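Local coordinates for protein prophenoloxidase b (Marsupenaeus japonicus, PDB 3WKY) that is the hemolymph precursor of a type 3 copper phenoloxidase, which probably hydroxylates monophenols and oxidises o-diphenols, at residues 78-83 with 113-118; 144-149 with 172-177; 507-512 with 516-521. One frame throughout, in Å; residues are numbered along the deposited sequence.

Overall arrangement
The three contacts follow one another in series along the chain, and none nests in or crosses another. Contact 1 closes a mostly helical loop in the all-alpha region. It joins helix 74-89 to helix 109-122, with helix 93-103 between them. Contact 2 follows in the copper-containing region. The chain runs through helix 145-160 and strand 165-169, then turns back so that 172-177 meets the start of that helix. Contact 3 closes only the short loop 513-515 in the Ig-like region, between strand 501-509 and helix 520-523. Contacts 1 and 3 lie on opposite sides of the chain's centre, their own centres about 42 Å apart. Each contact lies in a different family region of the chain.

Contact 1. Residues 78-83 with 113-118; sequences QAVKDL and LAALYH
Helices 74-89 and 109-122 of the hemocyanin-type all-alpha domain pack through V80 and L83 on one side and A114 and A115 on the other. The two local axes come within 8.6 Å and cross at -54°. The small alanine side chains are consistent with this close approach, and the CA atoms of V80 and A115 are 5.1 Å apart. The two branches of V80 divide the work. CG1 lies anti to the backbone N (chi1 167°) and meets the backbone N of A115 at 3.8 Å. CG2 stands beside the backbone N of its own residue and meets the CB of A114, also at 3.8 Å. One turn further on, L83 closes over the methyl of A115. Its CD2 is 3.7 Å from that CB, and its CB and CG lie almost as near. All four touching residues are buried. Across the segments the contact is van der Waals packing, without hydrogen bonds. S84 of helix 74-89 extends it by touching A115 and H118. The ND1 of H118 is hydrogen-bonded to the O of L204. A114 also packs on W200 of helix 193-205, the helix that brings H199 and H203 to the copper-oxygen cluster.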
loop_
_atom_site.group_PDB
_atom_site.type_symbol
_atom_site.label_atom_id
_atom_site.label_comp_id
_atom_site.label_asym_id
_atom_site.label_seq_id
_atom_site.Cartn_x
_atom_site.Cartn_y
_atom_site.Cartn_z
ATOM N N GLN A 78 -10.022 -19.073 35.983
ATOM C CA GLN A 78 -9.504 -19.886 37.080
ATOM C C GLN A 78 -10.035 -19.383 38.424
ATOM O O GLN A 78 -10.272 -20.169 39.342
ATOM C CB GLN A 78 -7.969 -19.907 37.083
ATOM C CG GLN A 78 -7.360 -20.912 38.075
ATOM C CD GLN A 78 -7.704 -22.354 37.732
ATOM O OE1 GLN A 78 -7.504 -22.799 36.604
ATOM N NE2 GLN A 78 -8.224 -23.088 38.709
ATOM N N ALA A 79 -10.223 -18.069 38.535
ATOM C CA ALA A 79 -10.709 -17.470 39.769
ATOM C C ALA A 79 -12.164 -17.851 40.022
ATOM O O ALA A 79 -12.548 -18.166 41.155
ATOM C CB ALA A 79 -10.549 -15.963 39.732
ATOM N N VAL A 80 -12.979 -17.822 38.970
ATOM C CA VAL A 80 -14.371 -18.245 39.097
ATOM C C VAL A 80 -14.443 -19.735 39.434
ATOM O O VAL A 80 -15.242 -20.161 40.280
ATOM C CB VAL A 80 -15.189 -17.921 37.830
ATOM C CG1 VAL A 80 -16.529 -18.642 37.845
ATOM C CG2 VAL A 80 -15.420 -16.429 37.741
ATOM N N LYS A 81 -13.596 -20.523 38.788
ATOM C CA LYS A 81 -13.563 -21.957 39.047
ATOM C C LYS A 81 -13.154 -22.228 40.501
ATOM O O LYS A 81 -13.720 -23.104 41.164
ATOM C CB LYS A 81 -12.583 -22.639 38.103
ATOM C CG LYS A 81 -12.575 -24.158 38.193
ATOM C CD LYS A 81 -11.477 -24.743 37.306
ATOM C CE LYS A 81 -11.606 -26.254 37.221
ATOM N NZ LYS A 81 -10.529 -26.838 36.390
ATOM N N ASP A 82 -12.177 -21.471 40.991
ATOM C CA ASP A 82 -11.679 -21.654 42.358
ATOM C C ASP A 82 -12.705 -21.250 43.427
ATOM O O ASP A 82 -12.849 -21.941 44.435
ATOM C CB ASP A 82 -10.359 -20.904 42.574
ATOM C CG ASP A 82 -9.193 -21.534 41.824
ATOM O OD1 ASP A 82 -9.374 -22.629 41.250
ATOM O OD2 ASP A 82 -8.092 -20.934 41.819
ATOM N N LEU A 83 -13.417 -20.145 43.208
ATOM C CA LEU A 83 -14.479 -19.715 44.124
ATOM C C LEU A 83 -15.677 -20.659 44.099
ATOM O O LEU A 83 -16.192 -21.055 45.149
ATOM C CB LEU A 83 -14.948 -18.297 43.804
ATOM C CG LEU A 83 -16.038 -17.724 44.711
ATOM C CD1 LEU A 83 -15.618 -17.779 46.181
ATOM C CD2 LEU A 83 -16.404 -16.296 44.311
ATOM N N LEU A 113 -20.682 -13.218 41.258
ATOM C CA LEU A 113 -21.896 -13.581 40.530
ATOM C C LEU A 113 -21.711 -14.758 39.582
ATOM O O LEU A 113 -22.568 -15.643 39.520
ATOM C CB LEU A 113 -22.451 -12.377 39.762
ATOM C CG LEU A 113 -23.031 -11.283 40.649
ATOM C CD1 LEU A 113 -23.466 -10.102 39.819
ATOM C CD2 LEU A 113 -24.213 -11.847 41.450
ATOM N N ALA A 114 -20.608 -14.773 38.838
ATOM C CA ALA A 114 -20.352 -15.868 37.898
ATOM C C ALA A 114 -20.232 -17.194 38.641
ATOM O O ALA A 114 -20.831 -18.197 38.247
ATOM C CB ALA A 114 -19.087 -15.593 37.087
ATOM N N ALA A 115 -19.456 -17.187 39.722
ATOM C CA ALA A 115 -19.278 -18.373 40.561
ATOM C C ALA A 115 -20.614 -18.882 41.124
ATOM O O ALA A 115 -20.849 -20.099 41.187
ATOM C CB ALA A 115 -18.277 -18.074 41.700
ATOM N N LEU A 116 -21.488 -17.959 41.517
ATOM C CA LEU A 116 -22.800 -18.323 42.054
ATOM C C LEU A 116 -23.678 -18.999 41.004
ATOM O O LEU A 116 -24.286 -20.042 41.259
ATOM C CB LEU A 116 -23.528 -17.091 42.592
ATOM C CG LEU A 116 -23.434 -16.804 44.088
ATOM C CD1 LEU A 116 -24.378 -15.667 44.451
ATOM C CD2 LEU A 116 -23.765 -18.063 44.884
ATOM N N TYR A 117 -23.755 -18.403 39.815
ATOM C CA TYR A 117 -24.548 -19.005 38.740
ATOM C C TYR A 117 -23.985 -20.374 38.379
ATOM O O TYR A 117 -24.741 -21.332 38.182
ATOM C CB TYR A 117 -24.580 -18.103 37.495
ATOM C CG TYR A 117 -25.597 -16.980 37.538
ATOM C CD1 TYR A 117 -26.905 -17.186 37.136
ATOM C CD2 TYR A 117 -25.231 -15.696 37.942
ATOM C CE1 TYR A 117 -27.836 -16.154 37.157
ATOM C CE2 TYR A 117 -26.152 -14.658 37.969
ATOM C CZ TYR A 117 -27.450 -14.892 37.578
ATOM O OH TYR A 117 -28.362 -13.856 37.603
ATOM N N HIS A 118 -22.662 -20.478 38.285
ATOM C CA HIS A 118 -22.048 -21.762 37.948
ATOM C C HIS A 118 -22.395 -22.812 38.999
ATOM O O HIS A 118 -22.623 -23.989 38.680
ATOM C CB HIS A 118 -20.528 -21.646 37.837
ATOM C CG HIS A 118 -19.851 -22.942 37.528
ATOM N ND1 HIS A 118 -20.214 -23.740 36.458
ATOM C CD2 HIS A 118 -18.832 -23.590 38.142
ATOM C CE1 HIS A 118 -19.447 -24.812 36.430
ATOM N NE2 HIS A 118 -18.595 -24.745 37.443
#

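Contact 2. Residues 144-149 with 172-177; sequences PTFIIN and SDETGL
F146 and E174 meet at the edge of the phenylalanine ring, and P144 touches T175 beside them. F146 is modelled in two positions, and this account concerns one. Its CG sits between the backbone N and the carbonyl carbon (chi1 79°), which sends the ring across to the other segment. I147 CG1 lies over the ring centre, 3.7 Å above its plane. The E174 and F146 side chains cross at about a right angle. E174 OE2 faces the weakly positive C-H edge of the ring, a favourable but weak contact and not a hydrogen bond. Its exact closeness is doubtful, given the two ring positions. The carboxylate is turned 58° from the ring. E174 OE1 takes a weak hydrogen bond from the N of H171. With an alanine in place of E174, the ring edge would probably lose its carboxylate neighbour and the N of H171 its weak bond. P144 CG and T175 CG2 meet more loosely, at 4.1 Å. W170 packs on P144 and I147. In the hemocyanin-type copper-containing domain, the contact thus sets the loop between strand 165-169 and helix 187-190 against the start of helix 145-160.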
loop_
_atom_site.group_PDB
_atom_site.type_symbol
_atom_site.label_atom_id
_atom_site.label_comp_id
_atom_site.label_asym_id
_atom_site.label_seq_id
_atom_site.Cartn_x
_atom_site.Cartn_y
_atom_site.Cartn_z
ATOM N N PRO A 144 -28.306 1.255 28.378
ATOM C CA PRO A 144 -27.276 2.247 28.035
ATOM C C PRO A 144 -26.946 3.167 29.185
ATOM O O PRO A 144 -27.804 3.469 30.024
ATOM C CB PRO A 144 -27.927 3.069 26.924
ATOM C CG PRO A 144 -28.975 2.166 26.345
ATOM C CD PRO A 144 -29.474 1.345 27.488
ATOM N N THR A 145 -25.698 3.610 29.209
ATOM C CA THR A 145 -25.205 4.552 30.200
ATOM C C THR A 145 -26.175 5.699 30.458
ATOM O O THR A 145 -26.507 5.995 31.612
ATOM C CB THR A 145 -23.885 5.146 29.716
ATOM O OG1 THR A 145 -22.924 4.091 29.541
ATOM C CG2 THR A 145 -23.355 6.180 30.712
ATOM N N PHE A 146 -26.646 6.331 29.387
ATOM C CA PHE A 146 -27.467 7.520 29.550
ATOM C C PHE A 146 -28.803 7.218 30.225
ATOM O O PHE A 146 -29.324 8.056 30.959
ATOM C CB PHE A 146 -27.621 8.303 28.232
ATOM C CG PHE A 146 -28.636 7.733 27.268
ATOM C CD1 PHE A 146 -28.315 6.678 26.433
ATOM C CD2 PHE A 146 -29.892 8.303 27.156
ATOM C CE1 PHE A 146 -29.233 6.174 25.528
ATOM C CE2 PHE A 146 -30.816 7.809 26.252
ATOM C CZ PHE A 146 -30.485 6.736 25.441
ATOM N N ILE A 147 -29.331 6.018 30.008
ATOM C CA ILE A 147 -30.589 5.616 30.624
ATOM C C ILE A 147 -30.434 5.327 32.118
ATOM O O ILE A 147 -31.277 5.728 32.927
ATOM C CB ILE A 147 -31.182 4.407 29.908
ATOM C CG1 ILE A 147 -31.468 4.782 28.460
ATOM C CG2 ILE A 147 -32.485 3.960 30.577
ATOM C CD1 ILE A 147 -32.505 5.883 28.351
ATOM N N ILE A 148 -29.364 4.628 32.483
ATOM C CA ILE A 148 -29.053 4.418 33.891
ATOM C C ILE A 148 -28.848 5.771 34.599
ATOM O O ILE A 148 -29.344 5.979 35.708
ATOM C CB ILE A 148 -27.819 3.510 34.073
ATOM C CG1 ILE A 148 -28.086 2.113 33.496
ATOM C CG2 ILE A 148 -27.391 3.446 35.541
ATOM C CD1 ILE A 148 -29.195 1.320 34.206
ATOM N N ASN A 149 -28.136 6.690 33.949
ATOM C CA ASN A 149 -27.916 8.009 34.535
ATOM C C ASN A 149 -29.216 8.808 34.634
ATOM O O ASN A 149 -29.446 9.510 35.628
ATOM C CB ASN A 149 -26.841 8.782 33.767
ATOM C CG ASN A 149 -25.471 8.150 33.898
ATOM O OD1 ASN A 149 -25.214 7.399 34.838
ATOM N ND2 ASN A 149 -24.582 8.453 32.958
ATOM N N SER A 172 -33.960 2.100 20.143
ATOM C CA SER A 172 -32.759 1.836 19.340
ATOM C C SER A 172 -32.223 3.092 18.649
ATOM O O SER A 172 -31.017 3.212 18.430
ATOM C CB SER A 172 -33.024 0.736 18.306
ATOM O OG SER A 172 -33.985 1.157 17.354
ATOM N N ASP A 173 -33.118 4.030 18.339
ATOM C CA ASP A 173 -32.761 5.339 17.768
ATOM C C ASP A 173 -31.739 6.116 18.605
ATOM O O ASP A 173 -31.443 7.271 18.302
ATOM C CB ASP A 173 -34.010 6.227 17.620
ATOM C CG ASP A 173 -34.806 5.936 16.354
ATOM O OD1 ASP A 173 -34.203 5.510 15.345
ATOM O OD2 ASP A 173 -36.039 6.150 16.367
ATOM N N GLU A 174 -31.205 5.492 19.651
ATOM C CA GLU A 174 -30.410 6.210 20.640
ATOM C C GLU A 174 -29.006 5.642 20.900
ATOM O O GLU A 174 -28.287 6.168 21.749
ATOM C CB GLU A 174 -31.196 6.314 21.958
ATOM C CG GLU A 174 -32.579 6.956 21.809
ATOM C CD GLU A 174 -33.449 6.815 23.053
ATOM O OE1 GLU A 174 -34.496 6.137 22.970
ATOM O OE2 GLU A 174 -33.099 7.394 24.105
ATOM N N THR A 175 -28.603 4.597 20.177
ATOM C CA THR A 175 -27.283 3.969 20.405
ATOM C C THR A 175 -26.439 3.827 19.131
ATOM O O THR A 175 -25.365 3.212 19.133
ATOM C CB THR A 175 -27.427 2.581 21.044
ATOM O OG1 THR A 175 -28.280 1.755 20.227
ATOM C CG2 THR A 175 -28.022 2.702 22.444
ATOM N N GLY A 176 -26.936 4.400 18.044
ATOM C CA GLY A 176 -26.306 4.277 16.742
ATOM C C GLY A 176 -27.329 4.827 15.776
ATOM O O GLY A 176 -28.492 5.007 16.145
ATOM N N LEU A 177 -26.912 5.113 14.551
ATOM C CA LEU A 177 -27.816 5.723 13.586
ATOM C C LEU A 177 -28.010 4.773 12.414
ATOM O O LEU A 177 -27.127 4.652 11.565
ATOM C CB LEU A 177 -27.218 7.049 13.106
ATOM C CG LEU A 177 -28.027 7.875 12.107
ATOM C CD1 LEU A 177 -29.414 8.141 12.660
ATOM C CD2 LEU A 177 -27.301 9.178 11.829
#

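Contact 3. Residues 507-512 with 516-521; sequences LAPKFD and VKMNYA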
loop_
_atom_site.group_PDB
_atom_site.type_symbol
_atom_site.label_atom_id
_atom_site.label_comp_id
_atom_site.label_asym_id
_atom_site.label_seq_id
_atom_site.Cartn_x
_atom_site.Cartn_y
_atom_site.Cartn_z
ATOM N N LEU A 507 -35.121 -25.427 10.587
ATOM C CA LEU A 507 -35.619 -24.307 9.799
ATOM C C LEU A 507 -34.440 -23.679 9.055
ATOM O O LEU A 507 -33.330 -23.636 9.595
ATOM C CB LEU A 507 -36.220 -23.239 10.728
ATOM C CG LEU A 507 -36.996 -22.061 10.119
ATOM C CD1 LEU A 507 -38.410 -22.495 9.716
ATOM C CD2 LEU A 507 -37.062 -20.886 11.089
ATOM N N ALA A 508 -34.676 -23.214 7.826
ATOM C CA ALA A 508 -33.682 -22.424 7.082
ATOM C C ALA A 508 -34.393 -21.582 6.035
ATOM O O ALA A 508 -35.444 -21.972 5.539
ATOM C CB ALA A 508 -32.653 -23.336 6.414
ATOM N N PRO A 509 -33.828 -20.417 5.687
ATOM C CA PRO A 509 -34.465 -19.665 4.597
ATOM C C PRO A 509 -34.380 -20.440 3.285
ATOM O O PRO A 509 -33.441 -21.224 3.077
ATOM C CB PRO A 509 -33.603 -18.391 4.492
ATOM C CG PRO A 509 -32.875 -18.305 5.802
ATOM C CD PRO A 509 -32.645 -19.725 6.236
ATOM N N LYS A 510 -35.350 -20.234 2.405
ATOM C CA LYS A 510 -35.335 -20.904 1.115
ATOM C C LYS A 510 -34.402 -20.200 0.120
ATOM O O LYS A 510 -33.720 -20.857 -0.681
ATOM C CB LYS A 510 -36.763 -21.001 0.554
ATOM C CG LYS A 510 -36.861 -21.775 -0.751
ATOM C CD LYS A 510 -38.315 -22.131 -1.076
ATOM C CE LYS A 510 -38.411 -22.968 -2.353
ATOM N NZ LYS A 510 -39.826 -23.328 -2.664
ATOM N N PHE A 511 -34.360 -18.872 0.192
ATOM C CA PHE A 511 -33.604 -18.072 -0.770
ATOM C C PHE A 511 -32.461 -17.310 -0.112
ATOM O O PHE A 511 -32.582 -16.880 1.039
ATOM C CB PHE A 511 -34.536 -17.076 -1.465
ATOM C CG PHE A 511 -35.716 -17.734 -2.129
ATOM C CD1 PHE A 511 -35.601 -18.265 -3.406
ATOM C CD2 PHE A 511 -36.926 -17.843 -1.461
ATOM C CE1 PHE A 511 -36.693 -18.885 -4.015
ATOM C CE2 PHE A 511 -38.012 -18.464 -2.061
ATOM C CZ PHE A 511 -37.893 -18.982 -3.336
ATOM N N ASP A 512 -31.367 -17.141 -0.846
ATOM C CA ASP A 512 -30.267 -16.292 -0.362
ATOM C C ASP A 512 -30.545 -14.806 -0.594
ATOM O O ASP A 512 -31.646 -14.428 -0.993
ATOM C CB ASP A 512 -28.922 -16.714 -0.966
ATOM C CG ASP A 512 -28.846 -16.500 -2.478
ATOM O OD1 ASP A 512 -29.624 -15.698 -3.040
ATOM O OD2 ASP A 512 -27.972 -17.129 -3.104
ATOM N N VAL A 516 -31.800 -16.260 -5.004
ATOM C CA VAL A 516 -31.538 -17.554 -5.630
ATOM C C VAL A 516 -31.873 -18.666 -4.634
ATOM O O VAL A 516 -31.624 -18.509 -3.440
ATOM C CB VAL A 516 -30.058 -17.649 -6.046
ATOM C CG1 VAL A 516 -29.709 -19.047 -6.546
ATOM C CG2 VAL A 516 -29.742 -16.604 -7.118
ATOM N N LYS A 517 -32.457 -19.770 -5.104
ATOM C CA LYS A 517 -32.730 -20.909 -4.228
ATOM C C LYS A 517 -31.440 -21.520 -3.716
ATOM O O LYS A 517 -30.565 -21.896 -4.497
ATOM C CB LYS A 517 -33.529 -21.988 -4.958
ATOM C CG LYS A 517 -35.021 -21.764 -4.950
ATOM C CD LYS A 517 -35.755 -23.047 -5.343
ATOM C CE LYS A 517 -36.719 -22.799 -6.482
ATOM N NZ LYS A 517 -36.063 -22.031 -7.578
ATOM N N MET A 518 -31.309 -21.615 -2.399
ATOM C CA MET A 518 -30.110 -22.215 -1.842
ATOM C C MET A 518 -30.110 -23.726 -2.057
ATOM O O MET A 518 -31.121 -24.399 -1.819
ATOM C CB MET A 518 -29.961 -21.839 -0.368
ATOM C CG MET A 518 -29.551 -20.379 -0.189
ATOM S SD MET A 518 -28.980 -20.043 1.485
ATOM C CE MET A 518 -30.530 -19.741 2.346
ATOM N N ASN A 519 -28.991 -24.248 -2.552
ATOM C CA ASN A 519 -28.841 -25.687 -2.736
ATOM C C ASN A 519 -28.555 -26.382 -1.406
ATOM O O ASN A 519 -28.446 -25.714 -0.375
ATOM C CB ASN A 519 -27.786 -26.022 -3.805
ATOM C CG ASN A 519 -26.369 -25.589 -3.420
ATOM O OD1 ASN A 519 -26.096 -25.170 -2.291
ATOM N ND2 ASN A 519 -25.448 -25.716 -4.373
ATOM N N TYR A 520 -28.454 -27.709 -1.425
ATOM C CA TYR A 520 -28.184 -28.475 -0.215
ATOM C C TYR A 520 -26.907 -28.002 0.486
ATOM O O TYR A 520 -26.898 -27.811 1.701
ATOM C CB TYR A 520 -28.094 -29.980 -0.525
ATOM C CG TYR A 520 -27.805 -30.838 0.690
ATOM C CD1 TYR A 520 -26.514 -30.991 1.173
ATOM C CD2 TYR A 520 -28.840 -31.507 1.358
ATOM C CE1 TYR A 520 -26.248 -31.767 2.287
ATOM C CE2 TYR A 520 -28.584 -32.287 2.476
ATOM C CZ TYR A 520 -27.292 -32.412 2.935
ATOM O OH TYR A 520 -27.014 -33.191 4.038
ATOM N N ALA A 521 -25.827 -27.846 -0.272
ATOM C CA ALA A 521 -24.543 -27.446 0.313
ATOM C C ALA A 521 -24.608 -26.102 1.049
ATOM O O ALA A 521 -24.021 -25.946 2.128
ATOM C CB ALA A 521 -23.454 -27.422 -0.763
HETATM O O HOH W 1 -33.533 -23.565 -0.935
#
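Segments 507-512 and 516-521 are joined antiparallel by a single bridge at the non-hydrogen-bonded pair F511 and K517, whose CA atoms are 4.6 Å apart. Two backbone bonds flank it. D512 N gives to V516 O at 2.9 Å, and M518 N gives to K510 O at 3.1 Å. A water donates to K510 O and to M518 O, so K510 O accepts two bonds. D512 reinforces the turn with its side chain. A chi1 of 66° turns its carboxylate back over its own backbone and places OD1 3.0 Å from V516 N. That donor comes from above the carboxylate plane, 46° out of it. OD1 also accepts from E514 N, which completes an Asx turn. M518, bent at its last torsion, lays CG against D512 CB and brings CE to 3.3 Å from P509 O, a buried carbonyl with no polar partner in the model. K517 is modelled in two positions. In one, it runs beside F511, with F511 CE1 3.5 Å from K517 CG. K510 CG covers one face of that ring, offset toward its rim. The K510 and K517 amines keep apart. K510 NZ forms a salt bridge with E659, and K517 NZ, in the same position, bonds to S641 O of the third subunit. N519 OD1 caps S522 N at the start of helix 520-523. The whole is a hairpin-like turn with a single antiparallel bridge and an Asx turn in its loop, carrying the Ig-like domain's sheet strand 501-509 into that helix beside a subunit interface.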